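Local coordinates for programmed cell death 6-interacting protein (Homo sapiens, PDB 5WA1) that acts in endocytosis, multivesicular body biogenesis, membrane repair, cytokinesis and apoptosis, using its Bro1 domain to bind ESCRT-III proteins of the CHMP4 group, at residues T24-Q29 with K260-V265; K172-A177 with Q217-L222; P202-T207 with D256-E261; G246-Q251 with P264-K269; A275-H280 with D351-A356. All blocks are in the same frame, centred on the assembly; numbering follows the deposited sequence.

Contact 1: T24-Q29 with K260-V265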
# COMPACT_ATOMS: atom_id res chain seq x y z
N THR A 24 -2.68 -5.19 12.58
CA THR A 24 -3.22 -3.83 12.57
C THR A 24 -2.79 -3.06 11.33
O THR A 24 -2.25 -1.96 11.42
CB THR A 24 -2.77 -3.07 13.82
OG1 THR A 24 -1.34 -3.08 13.89
CG2 THR A 24 -3.34 -3.72 15.07
N PHE A 25 -3.04 -3.63 10.15
CA PHE A 25 -2.60 -3.07 8.89
C PHE A 25 -3.71 -2.26 8.23
O PHE A 25 -4.90 -2.56 8.36
CB PHE A 25 -2.14 -4.19 7.94
CG PHE A 25 -0.78 -4.73 8.28
CD1 PHE A 25 -0.64 -5.77 9.18
CD2 PHE A 25 0.36 -4.19 7.70
CE1 PHE A 25 0.61 -6.26 9.51
CE2 PHE A 25 1.61 -4.67 8.02
CZ PHE A 25 1.74 -5.71 8.92
N ILE A 26 -3.31 -1.20 7.55
CA ILE A 26 -4.24 -0.30 6.89
C ILE A 26 -4.49 -0.81 5.48
O ILE A 26 -3.54 -1.19 4.78
CB ILE A 26 -3.68 1.13 6.86
CG1 ILE A 26 -3.51 1.67 8.29
CG2 ILE A 26 -4.59 2.06 6.03
CD1 ILE A 26 -2.59 2.88 8.36
N SER A 27 -5.76 -0.85 5.08
CA SER A 27 -6.14 -1.12 3.70
C SER A 27 -7.16 -0.07 3.27
O SER A 27 -7.69 0.69 4.09
CB SER A 27 -6.71 -2.54 3.54
OG SER A 27 -7.86 -2.71 4.34
N VAL A 28 -7.43 -0.03 1.97
CA VAL A 28 -8.21 1.03 1.36
C VAL A 28 -9.47 0.41 0.76
O VAL A 28 -9.40 -0.63 0.10
CB VAL A 28 -7.39 1.77 0.28
CG1 VAL A 28 -8.20 2.90 -0.34
CG2 VAL A 28 -6.09 2.29 0.88
N GLN A 29 -10.61 1.05 0.99
CA GLN A 29 -11.86 0.62 0.38
C GLN A 29 -11.87 0.96 -1.11
O GLN A 29 -11.30 1.97 -1.54
CB GLN A 29 -13.06 1.26 1.08
CG GLN A 29 -13.23 0.82 2.52
CD GLN A 29 -13.55 -0.66 2.65
OE1 GLN A 29 -12.67 -1.48 2.94
NE2 GLN A 29 -14.82 -1.01 2.45
N LYS A 260 -10.72 7.71 10.07
CA LYS A 260 -10.28 8.21 11.37
C LYS A 260 -9.14 7.39 11.95
O LYS A 260 -8.25 7.94 12.62
CB LYS A 260 -11.46 8.19 12.35
CG LYS A 260 -12.20 9.49 12.50
CD LYS A 260 -12.94 9.52 13.83
CE LYS A 260 -12.00 9.14 14.98
NZ LYS A 260 -12.54 9.48 16.33
N GLU A 261 -9.15 6.09 11.73
CA GLU A 261 -8.20 5.20 12.38
C GLU A 261 -6.82 5.24 11.74
O GLU A 261 -5.88 4.71 12.34
CB GLU A 261 -8.74 3.77 12.38
CG GLU A 261 -8.95 3.17 10.99
CD GLU A 261 -10.32 3.47 10.40
OE1 GLU A 261 -11.00 4.42 10.86
OE2 GLU A 261 -10.73 2.75 9.46
N VAL A 262 -6.66 5.85 10.56
CA VAL A 262 -5.37 5.82 9.88
C VAL A 262 -4.33 6.60 10.67
O VAL A 262 -3.21 6.12 10.89
CB VAL A 262 -5.51 6.35 8.44
CG1 VAL A 262 -4.14 6.60 7.83
CG2 VAL A 262 -6.30 5.34 7.59
N PHE A 263 -4.67 7.80 11.10
CA PHE A 263 -3.67 8.63 11.79
C PHE A 263 -3.16 7.99 13.09
O PHE A 263 -1.94 7.88 13.25
CB PHE A 263 -4.23 10.03 12.02
CG PHE A 263 -3.28 10.95 12.72
CD1 PHE A 263 -2.17 11.45 12.06
CD2 PHE A 263 -3.46 11.28 14.05
CE1 PHE A 263 -1.27 12.28 12.70
CE2 PHE A 263 -2.57 12.11 14.70
CZ PHE A 263 -1.47 12.60 14.03
N PRO A 264 -4.01 7.55 14.03
CA PRO A 264 -3.45 6.90 15.23
C PRO A 264 -2.67 5.64 14.93
O PRO A 264 -1.67 5.38 15.62
CB PRO A 264 -4.70 6.61 16.08
CG PRO A 264 -5.82 6.58 15.10
CD PRO A 264 -5.48 7.66 14.12
N VAL A 265 -3.07 4.87 13.93
CA VAL A 265 -2.33 3.65 13.63
C VAL A 265 -0.94 3.98 13.10
O VAL A 265 0.04 3.33 13.48
CB VAL A 265 -3.12 2.77 12.64
CG1 VAL A 265 -2.23 1.62 12.14
CG2 VAL A 265 -4.35 2.21 13.32
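I26 sets CG1 beside its own backbone N (chi1 -63°) and carries it on nearly straight to CD1 (chi2 163°), which points this longer branch at V265, while CG2, opposite the backbone N, is presented to V262. The contact belongs to the helical Bro1 domain. In it the start of the N-terminal segment 24-29, which is neither helix nor strand, passes the first turn of helix 262-287. The evidence is in the backbone: the I26 and V262 CA atoms are 6.9 Å apart, and the T24 and V265 CA atoms are 7.6 Å apart. Each branch of I26 has its own neighbour. Its CG2 meets V262 CG2 at 4.0 Å, the two side chains standing roughly perpendicular. I26 CD1 lies 4.0 Å from V265 CG1, and here the side chains point in opposite senses as they pass. Because the same I26 CD1 is also 4.1 Å from V262 CG1, it fits between the two valines, which lie three residues apart on the helix. No hydrogen bond links the two segments, and the attachment is largely apolar and mostly buried. I26 N is bonded to Q215 OE1 of helix 202-226 and V28 N to S153 OG of helix 137-157, while T24 O is bonded to K269 NZ, further along helix 262-287 itself. K269 also makes a cation-pi contact with the ring of F25. The methyl V265 CG1 also lies 3.7 Å from the carbonyl oxygen T24 O.

Contact 2: K172-A177 with Q217-L222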
# COMPACT_ATOMS: atom_id res chain seq x y z
N LYS A 172 4.69 -8.28 -1.72
CA LYS A 172 4.49 -7.99 -3.14
C LYS A 172 3.29 -7.07 -3.36
O LYS A 172 3.36 -6.12 -4.14
CB LYS A 172 4.33 -9.30 -3.91
CG LYS A 172 4.32 -9.16 -5.43
CD LYS A 172 4.58 -10.52 -6.10
CE LYS A 172 5.79 -11.22 -5.47
NZ LYS A 172 5.99 -12.62 -5.95
N HIS A 173 2.18 -7.32 -2.65
CA HIS A 173 0.97 -6.53 -2.89
C HIS A 173 1.06 -5.12 -2.32
O HIS A 173 0.53 -4.17 -2.93
CB HIS A 173 -0.24 -7.28 -2.33
CG HIS A 173 -0.73 -8.38 -3.22
ND1 HIS A 173 0.08 -9.41 -3.66
CD2 HIS A 173 -1.95 -8.62 -3.77
CE1 HIS A 173 -0.61 -10.23 -4.42
NE2 HIS A 173 -1.85 -9.77 -4.51
N TYR A 174 1.73 -4.93 -1.18
CA TYR A 174 1.93 -3.59 -0.64
C TYR A 174 2.82 -2.75 -1.56
O TYR A 174 2.56 -1.56 -1.76
CB TYR A 174 2.55 -3.64 0.76
CG TYR A 174 1.58 -4.00 1.85
CD1 TYR A 174 0.32 -3.40 1.93
CD2 TYR A 174 1.93 -4.93 2.83
CE1 TYR A 174 -0.57 -3.74 2.94
CE2 TYR A 174 1.05 -5.27 3.84
CZ TYR A 174 -0.20 -4.67 3.88
OH TYR A 174 -1.08 -5.01 4.88
N GLN A 175 3.85 -3.36 -2.14
CA GLN A 175 4.70 -2.61 -3.06
C GLN A 175 3.97 -2.30 -4.36
O GLN A 175 4.16 -1.22 -4.94
CB GLN A 175 5.99 -3.39 -3.33
CG GLN A 175 6.93 -3.40 -2.12
CD GLN A 175 8.17 -4.21 -2.38
OE1 GLN A 175 9.21 -3.68 -2.79
NE2 GLN A 175 8.06 -5.52 -2.19
N PHE A 176 3.12 -3.22 -4.83
CA PHE A 176 2.28 -2.91 -5.98
C PHE A 176 1.33 -1.76 -5.66
O PHE A 176 1.25 -0.79 -6.42
CB PHE A 176 1.48 -4.14 -6.41
CG PHE A 176 0.42 -3.82 -7.42
CD1 PHE A 176 0.74 -3.69 -8.75
CD2 PHE A 176 -0.89 -3.55 -7.01
CE1 PHE A 176 -0.25 -3.34 -9.69
CE2 PHE A 176 -1.87 -3.20 -7.93
CZ PHE A 176 -1.54 -3.10 -9.27
N ALA A 177 0.60 -1.85 -4.54
CA ALA A 177 -0.32 -0.77 -4.18
C ALA A 177 0.42 0.55 -4.05
O ALA A 177 -0.06 1.59 -4.54
CB ALA A 177 -1.05 -1.11 -2.87
N GLN A 217 7.70 -2.43 4.05
CA GLN A 217 8.92 -2.50 4.86
C GLN A 217 8.67 -3.23 6.18
O GLN A 217 9.51 -4.02 6.64
CB GLN A 217 9.46 -1.09 5.12
CG GLN A 217 10.73 -1.02 6.01
CD GLN A 217 12.00 -1.51 5.30
OE1 GLN A 217 12.04 -1.60 4.08
NE2 GLN A 217 13.04 -1.81 6.08
N GLU A 218 7.50 -3.02 6.78
CA GLU A 218 7.17 -3.73 8.01
C GLU A 218 7.12 -5.24 7.78
O GLU A 218 7.53 -6.02 8.65
CB GLU A 218 5.84 -3.24 8.57
CG GLU A 218 5.43 -3.95 9.86
CD GLU A 218 4.07 -3.48 10.37
OE1 GLU A 218 3.46 -2.62 9.71
OE2 GLU A 218 3.61 -3.99 11.41
N VAL A 219 6.59 -5.66 6.63
CA VAL A 219 6.54 -7.08 6.32
C VAL A 219 7.94 -7.66 6.22
O VAL A 219 8.20 -8.78 6.66
CB VAL A 219 5.73 -7.32 5.02
CG1 VAL A 219 5.89 -8.77 4.56
CG2 VAL A 219 4.26 -7.01 5.24
N PHE A 220 8.88 -6.90 5.64
CA PHE A 220 10.26 -7.39 5.59
C PHE A 220 10.86 -7.49 6.99
O PHE A 220 11.67 -8.39 7.24
CB PHE A 220 11.11 -6.48 4.70
CG PHE A 220 11.05 -6.86 3.25
CD1 PHE A 220 11.93 -7.79 2.74
CD2 PHE A 220 10.11 -6.30 2.42
CE1 PHE A 220 11.88 -8.16 1.41
CE2 PHE A 220 10.05 -6.65 1.08
CZ PHE A 220 10.94 -7.59 0.57
N PHE A 221 10.48 -6.58 7.89
CA PHE A 221 10.92 -6.70 9.28
C PHE A 221 10.35 -7.97 9.91
O PHE A 221 11.07 -8.71 10.59
CB PHE A 221 10.50 -5.44 10.05
CG PHE A 221 10.42 -5.64 11.54
CD1 PHE A 221 11.55 -5.56 12.33
CD2 PHE A 221 9.20 -5.92 12.15
CE1 PHE A 221 11.48 -5.75 13.71
CE2 PHE A 221 9.12 -6.12 13.51
CZ PHE A 221 10.26 -6.04 14.30
N LEU A 222 9.07 -8.26 9.67
CA LEU A 222 8.47 -9.48 10.21
C LEU A 222 9.12 -10.72 9.61
O LEU A 222 9.32 -11.72 10.30
CB LEU A 222 6.96 -9.47 9.95
CG LEU A 222 6.19 -8.39 10.71
CD1 LEU A 222 4.74 -8.37 10.26
CD2 LEU A 222 6.27 -8.63 12.21
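Y174 overlaps V219 along one ring edge. The methyl V219 CG2 sits near the ring plane, 3.9 Å from Y174 CE2 and equally close to CD2, so it straddles that edge and does not lie over a face. The two side chains are set crosswise. In V219, CG1 stands anti to the backbone N (chi1 170°), which leaves CG2 as the branch turned to the tyrosine. A second pair lies alongside. The extended chain of Q175 brings NE2 to 4.0 Å from F220 CE2, in the plane of the phenylalanine ring and at its edge, with the amide plane 86° from that of the ring. This is an edge contact and not an amide laid over the aromatic face. The touch joins helices 164-191 and 202-226 in the helical core of the Bro1 domain, a fold related to TPR arrays, and it is light: the Y174 and Q217 CA atoms, the nearest across it, are 9.0 Å apart, and only 106 Å² is buried. Both ends of the Q175 amide are held from outside the pair, NE2 by A171 O of its own helix and OE1 by the backbone N of K360, which fixes how the amide is turned toward F220. Just before V219 in the same helix, Q217 NE2 bonds A356 O, and E218 OE1 forms a salt bridge with K269 NZ. F220 also touches the bound CHMP4C peptide, whose aromatic side chain stacks with it edge-to-face.

Contact 3: P202-T207 with D256-E261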
# COMPACT_ATOMS: atom_id res chain seq x y z
N PRO A 202 -3.76 14.07 -5.96
CA PRO A 202 -2.35 13.73 -5.73
C PRO A 202 -1.93 13.69 -4.27
O PRO A 202 -1.14 12.82 -3.89
CB PRO A 202 -1.60 14.82 -6.51
CG PRO A 202 -2.55 15.20 -7.62
CD PRO A 202 -3.93 15.08 -7.03
N ASP A 203 -2.45 14.60 -3.44
CA ASP A 203 -2.07 14.60 -2.03
C ASP A 203 -2.53 13.32 -1.33
O ASP A 203 -1.79 12.73 -0.55
CB ASP A 203 -2.63 15.83 -1.33
CG ASP A 203 -1.70 17.01 -1.40
OD1 ASP A 203 -0.86 17.05 -2.33
OD2 ASP A 203 -1.79 17.91 -0.53
N THR A 204 -3.76 12.89 -1.62
CA THR A 204 -4.29 11.69 -0.96
C THR A 204 -3.55 10.44 -1.41
O THR A 204 -3.17 9.61 -0.58
CB THR A 204 -5.78 11.56 -1.23
OG1 THR A 204 -6.45 12.75 -0.80
CG2 THR A 204 -6.35 10.36 -0.48
N VAL A 205 -3.38 10.26 -2.73
CA VAL A 205 -2.78 9.02 -3.21
C VAL A 205 -1.28 9.00 -2.95
O VAL A 205 -0.68 7.93 -2.80
CB VAL A 205 -3.10 8.77 -4.70
CG1 VAL A 205 -4.54 8.26 -4.86
CG2 VAL A 205 -2.86 10.02 -5.54
N GLY A 206 -0.64 10.17 -2.88
CA GLY A 206 0.73 10.21 -2.42
C GLY A 206 0.88 9.70 -1.00
O GLY A 206 1.83 8.98 -0.69
N THR A 207 -0.05 10.07 -0.12
CA THR A 207 0.03 9.57 1.25
C THR A 207 -0.27 8.08 1.31
O THR A 207 0.41 7.33 2.01
CB THR A 207 -0.92 10.36 2.16
OG1 THR A 207 -0.48 11.72 2.24
CG2 THR A 207 -0.93 9.77 3.57
N ASP A 256 -7.91 15.56 7.27
CA ASP A 256 -8.93 14.63 7.75
C ASP A 256 -9.61 13.93 6.58
O ASP A 256 -10.83 13.74 6.57
CB ASP A 256 -9.95 15.34 8.63
CG ASP A 256 -10.77 14.37 9.47
OD1 ASP A 256 -10.17 13.42 10.04
OD2 ASP A 256 -12.00 14.54 9.54
N THR A 257 -8.83 13.56 5.58
CA THR A 257 -9.44 12.96 4.40
C THR A 257 -9.50 11.44 4.51
O THR A 257 -10.49 10.83 4.11
CB THR A 257 -8.68 13.41 3.14
OG1 THR A 257 -7.34 12.92 3.17
CG2 THR A 257 -8.63 14.92 3.09
N LEU A 258 -8.47 10.83 5.09
CA LEU A 258 -8.46 9.39 5.28
C LEU A 258 -9.34 9.00 6.47
O LEU A 258 -9.67 9.85 7.31
CB LEU A 258 -7.03 8.89 5.47
CG LEU A 258 -6.17 9.10 4.23
CD1 LEU A 258 -4.74 8.59 4.46
CD2 LEU A 258 -6.81 8.43 2.99
N PRO A 259 -9.75 7.74 6.56
CA PRO A 259 -10.58 7.30 7.69
C PRO A 259 -9.89 7.57 9.03
O PRO A 259 -8.66 7.62 9.13
CB PRO A 259 -10.76 5.80 7.45
CG PRO A 259 -10.63 5.66 5.95
CD PRO A 259 -9.60 6.66 5.55
N LYS A 260 -10.72 7.71 10.07
CA LYS A 260 -10.28 8.21 11.37
C LYS A 260 -9.14 7.39 11.95
O LYS A 260 -8.25 7.94 12.62
CB LYS A 260 -11.46 8.19 12.35
CG LYS A 260 -12.20 9.49 12.50
CD LYS A 260 -12.94 9.52 13.83
CE LYS A 260 -12.00 9.14 14.98
NZ LYS A 260 -12.54 9.48 16.33
N GLU A 261 -9.15 6.09 11.73
CA GLU A 261 -8.20 5.20 12.38
C GLU A 261 -6.82 5.24 11.74
O GLU A 261 -5.88 4.71 12.34
CB GLU A 261 -8.74 3.77 12.38
CG GLU A 261 -8.95 3.17 10.99
CD GLU A 261 -10.32 3.47 10.40
OE1 GLU A 261 -11.00 4.42 10.86
OE2 GLU A 261 -10.73 2.75 9.46
O HOH W 1 -6.22 14.20 1.37
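T204 and T207 meet T257 and L258 without any flat side chain between them, so no ring face or ring edge enters the contact; the nearby aromatic is F120, from a loop, against which both T204 and L258 pack. The evidence lies in methyl groups and one water instead. L258 forks over the helix: its CD2 is 4.0 Å from T204 CG2, and its CD1 is 4.1 Å from T207 CG2. The two threonines are three residues apart and each holds CG2 opposite its backbone N (chi1 -56° in T204), so that both methyls are offered to the leucine. T204 and L258 run alongside in opposite senses, whereas T207 meets the leucine at a slant. The hydroxyls of T204 and T257, 4.1 Å apart from OG1 to OG1, do not bond directly. A water spans them, donating to T204 OG1 at 2.6 Å and lying 2.5 Å from T257 OG1. T257 turns its OG1 between backbone N and carbonyl carbon (chi1 64°), and that torsion aims the oxygen at the water. The threonine hydroxyls of the helix have further partners: T204 OG1 is bonded to V198 O, and T207 OG1 to Q251 OE1. Along the backbone, the T204 and T257 CA atoms make the nearest pair at 7.5 Å. The first turns of helix 202-226 thus pack against the loop joining helices 231-252 and 262-287, a helix start met by an inter-helix loop in the helical array of the Bro1 domain.

Contact 4: G246-Q251 with P264-K269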
# COMPACT_ATOMS: atom_id res chain seq x y z
N GLY A 246 6.64 7.43 10.05
CA GLY A 246 6.71 8.80 10.52
C GLY A 246 6.39 9.81 9.44
O GLY A 246 5.62 10.75 9.64
N ASP A 247 6.99 9.62 8.26
CA ASP A 247 6.69 10.48 7.12
C ASP A 247 5.21 10.42 6.76
O ASP A 247 4.59 11.45 6.46
CB ASP A 247 7.54 10.08 5.91
CG ASP A 247 8.99 10.50 6.03
OD1 ASP A 247 9.32 11.29 6.94
OD2 ASP A 247 9.81 10.04 5.21
N ALA A 248 4.62 9.23 6.81
CA ALA A 248 3.21 9.08 6.47
C ALA A 248 2.31 9.81 7.46
O ALA A 248 1.39 10.54 7.06
CB ALA A 248 2.84 7.60 6.41
N PHE A 249 2.54 9.63 8.77
CA PHE A 249 1.65 10.28 9.73
C PHE A 249 1.82 11.80 9.69
O PHE A 249 0.84 12.53 9.89
CB PHE A 249 1.84 9.67 11.13
CG PHE A 249 2.67 10.49 12.08
CD1 PHE A 249 2.11 11.53 12.80
CD2 PHE A 249 4.00 10.16 12.31
CE1 PHE A 249 2.87 12.27 13.69
CE2 PHE A 249 4.77 10.89 13.21
CZ PHE A 249 4.21 11.94 13.90
N LYS A 250 3.02 12.28 9.38
CA LYS A 250 3.20 13.73 9.24
C LYS A 250 2.39 14.29 8.08
O LYS A 250 1.94 15.44 8.14
CB LYS A 250 4.68 14.07 9.09
CG LYS A 250 5.47 13.93 10.39
CD LYS A 250 6.97 14.10 10.18
CE LYS A 250 7.74 13.88 11.49
NZ LYS A 250 7.66 12.48 12.03
N GLN A 251 2.19 13.51 7.01
CA GLN A 251 1.33 13.99 5.92
C GLN A 251 -0.15 13.96 6.30
O GLN A 251 -0.95 14.63 5.65
CB GLN A 251 1.55 13.16 4.66
CG GLN A 251 2.96 13.25 4.12
CD GLN A 251 3.20 12.32 2.95
OE1 GLN A 251 2.27 11.70 2.45
NE2 GLN A 251 4.45 12.22 2.52
N PRO A 264 -4.01 7.55 14.03
CA PRO A 264 -3.45 6.90 15.23
C PRO A 264 -2.67 5.64 14.93
O PRO A 264 -1.67 5.38 15.62
CB PRO A 264 -4.70 6.61 16.08
CG PRO A 264 -5.82 6.58 15.10
CD PRO A 264 -5.48 7.66 14.12
N VAL A 265 -3.07 4.87 13.93
CA VAL A 265 -2.33 3.65 13.63
C VAL A 265 -0.94 3.98 13.10
O VAL A 265 0.04 3.33 13.48
CB VAL A 265 -3.12 2.77 12.64
CG1 VAL A 265 -2.23 1.62 12.14
CG2 VAL A 265 -4.35 2.21 13.32
N LEU A 266 -0.83 4.99 12.24
CA LEU A 266 0.48 5.39 11.74
C LEU A 266 1.37 5.90 12.87
O LEU A 266 2.56 5.57 12.93
CB LEU A 266 0.32 6.49 10.69
CG LEU A 266 -0.37 6.06 9.39
CD1 LEU A 266 -0.52 7.29 8.47
CD2 LEU A 266 0.42 4.95 8.73
N ALA A 267 0.82 6.75 13.75
CA ALA A 267 1.59 7.25 14.89
C ALA A 267 2.06 6.10 15.78
O ALA A 267 3.22 6.05 16.20
CB ALA A 267 0.74 8.24 15.68
N ALA A 268 1.16 5.15 16.07
CA ALA A 268 1.54 4.01 16.90
C ALA A 268 2.64 3.19 16.23
O ALA A 268 3.63 2.83 16.87
CB ALA A 268 0.32 3.14 17.19
N LYS A 269 2.48 2.89 14.94
CA LYS A 269 3.46 2.07 14.23
C LYS A 269 4.82 2.77 14.13
O LYS A 269 5.85 2.10 14.17
CB LYS A 269 2.94 1.71 12.84
CG LYS A 269 1.86 0.63 12.82
CD LYS A 269 2.44 -0.75 12.63
CE LYS A 269 1.33 -1.80 12.51
NZ LYS A 269 0.89 -1.95 11.10
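F249 CB and L266 CB meet at 3.6 Å, and the CA atoms of F249 and L266 are only 5.4 Å apart, so the backbones come close at this one level. L266 CD1 lies 4.0 Å from A248 CB and 3.9 Å from F249 N, so it touches both consecutive residues. L266 gets there with CG beside its backbone N (chi1 -67°). F249 CB also lies 4.1 Å from A267 N. The phenylalanine takes a chi1 of 102°, away from the staggered positions, and K250 CG stands over the rim of one face of its ring, 4.2 Å above the plane. In the next shell, A248 rests on L210 and I211 of helix 202-226, L266 packs on I26, F245 and C252, and A267 touches Y312. The short segments run roughly antiparallel, with 149° between their directions and axes 8.5 Å apart at closest approach. No hydrogen bond crosses them. Two consecutive helices, 231-252 and 262-287, thus form an antiparallel helical hairpin within the TPR-like helical array of the Bro1 domain.

Contact 5: A275-H280 with D351-A356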
# COMPACT_ATOMS: atom_id res chain seq x y z
N ALA A 275 10.76 1.45 18.75
CA ALA A 275 11.01 0.56 19.88
C ALA A 275 11.59 -0.78 19.44
O ALA A 275 12.47 -1.34 20.11
CB ALA A 275 9.71 0.35 20.67
N ASN A 276 11.11 -1.33 18.32
CA ASN A 276 11.70 -2.56 17.80
C ASN A 276 13.15 -2.36 17.41
O ASN A 276 13.99 -3.23 17.64
CB ASN A 276 10.91 -3.06 16.58
CG ASN A 276 9.65 -3.77 16.96
OD1 ASN A 276 8.56 -3.41 16.51
ND2 ASN A 276 9.78 -4.80 17.75
N ALA A 277 13.46 -1.21 16.80
CA ALA A 277 14.85 -0.92 16.45
C ALA A 277 15.73 -0.87 17.70
O ALA A 277 16.82 -1.44 17.73
CB ALA A 277 14.92 0.41 15.69
N GLU A 278 15.27 -0.16 18.73
CA GLU A 278 16.06 -0.05 19.97
C GLU A 278 16.18 -1.40 20.67
O GLU A 278 17.22 -1.71 21.26
CB GLU A 278 15.43 0.97 20.90
CG GLU A 278 15.55 2.42 20.45
CD GLU A 278 16.97 2.97 20.55
OE1 GLU A 278 17.92 2.20 20.83
OE2 GLU A 278 17.14 4.20 20.34
N TYR A 279 15.11 -2.20 20.63
CA TYR A 279 15.15 -3.50 21.29
C TYR A 279 16.17 -4.41 20.64
O TYR A 279 16.98 -5.04 21.32
CB TYR A 279 13.76 -4.14 21.28
CG TYR A 279 13.75 -5.54 21.83
CD1 TYR A 279 13.86 -5.77 23.20
CD2 TYR A 279 13.64 -6.64 20.99
CE1 TYR A 279 13.86 -7.05 23.71
CE2 TYR A 279 13.64 -7.93 21.49
CZ TYR A 279 13.75 -8.12 22.86
OH TYR A 279 13.75 -9.39 23.36
N HIS A 280 16.15 -4.50 19.30
CA HIS A 280 17.10 -5.37 18.63
C HIS A 280 18.51 -4.80 18.66
O HIS A 280 19.48 -5.56 18.73
CB HIS A 280 16.64 -5.65 17.20
CG HIS A 280 15.45 -6.57 17.15
ND1 HIS A 280 15.57 -7.93 17.30
CD2 HIS A 280 14.13 -6.31 17.05
CE1 HIS A 280 14.37 -8.48 17.26
NE2 HIS A 280 13.48 -7.52 17.11
N ASP A 351 25.21 6.16 19.30
CA ASP A 351 25.28 6.32 17.86
C ASP A 351 23.93 5.96 17.24
O ASP A 351 23.19 5.14 17.78
CB ASP A 351 26.39 5.44 17.28
CG ASP A 351 27.77 5.86 17.78
OD1 ASP A 351 28.38 6.76 17.16
OD2 ASP A 351 28.23 5.30 18.79
N PRO A 352 23.56 6.61 16.14
CA PRO A 352 22.26 6.32 15.53
C PRO A 352 22.23 4.91 14.96
O PRO A 352 23.23 4.38 14.48
CB PRO A 352 22.15 7.37 14.41
CG PRO A 352 23.57 7.75 14.11
CD PRO A 352 24.28 7.68 15.43
N ILE A 353 21.05 4.29 15.04
CA ILE A 353 20.83 3.03 14.35
C ILE A 353 20.73 3.31 12.86
O ILE A 353 20.11 4.30 12.44
CB ILE A 353 19.56 2.33 14.88
CG1 ILE A 353 19.69 2.08 16.39
CG2 ILE A 353 19.30 1.03 14.12
CD1 ILE A 353 18.39 1.66 17.07
N GLY A 354 21.37 2.48 12.05
CA GLY A 354 21.30 2.63 10.61
C GLY A 354 19.92 2.32 10.08
O GLY A 354 18.97 2.03 10.81
N LYS A 355 19.81 2.36 8.75
CA LYS A 355 18.54 2.13 8.06
C LYS A 355 18.79 1.25 6.84
O LYS A 355 19.75 1.47 6.10
CB LYS A 355 17.89 3.46 7.62
CG LYS A 355 17.23 4.18 8.78
CD LYS A 355 17.01 5.65 8.51
CE LYS A 355 16.60 6.34 9.80
NZ LYS A 355 16.55 7.82 9.64
N ALA A 356 17.92 0.26 6.64
CA ALA A 356 17.98 -0.60 5.46
C ALA A 356 16.60 -0.69 4.83
O ALA A 356 15.67 -1.19 5.45
CB ALA A 356 18.50 -1.99 5.82
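Apolar contact comes first, between I353 and A277. In this Bro1 domain the segment 351-356 belongs to the extended chain that follows helix 319-340, and here it rests on helix 262-287; A277 and I353 have the nearest CA atoms, 7.5 Å apart. I353 sends CG1 beside its backbone N (chi1 -58°) and on to CD1 in an extended line, and that one methyl makes every close touch. It lies 3.9 Å from A277 CB and 3.5 Å from the carbonyl oxygen A277 O, so it meets the helix backbone as well as its side chain. Contact with a polar group comes second: E278, bent at chi2 (-71°), brings its carboxylate over the same methyl, and the two side chains cross at a slant. This carboxylate is engaged further along, with OE1 in a salt bridge to R297 NH1 and OE2 bonded to H300 ND1, both of helix 291-311. These bonds probably stabilise its charged form and hold it beside the isoleucine. The third kind is hydrogen bonding of the extended chain, none of it with segment 275-280: D351 O takes a bond from R297 NH2, and G354 O one from N239 ND2. R297 therefore grips both E278 and the chain of D351, on the two sides of the contact. The carboxylate oxygen E278 OE1 approaches I353 CD1 to 3.8 Å.

Overall arrangement
Contacts 1, 2, 4 and 5 are buried, contact 3 only partly, and none is a purely surface contact. Helix 262-287 serves three of them: its first turn in contact 1, its next turns in contact 4, and a later part in contact 5, whose centre is about 24 Å from that of contact 1. Helix 202-226 serves contacts 2 and 3. Contacts 2 and 4 join helix to helix, the others helix to irregular chain. Between segments no direct hydrogen bond forms; in contact 3 a water bridges them. Polar ties instead run between contacts: K269 of contact 4 reaches T24 and E218, T207 of contact 3 reaches Q251 of contact 4, and A356 of contact 5 reaches Q217 of contact 2.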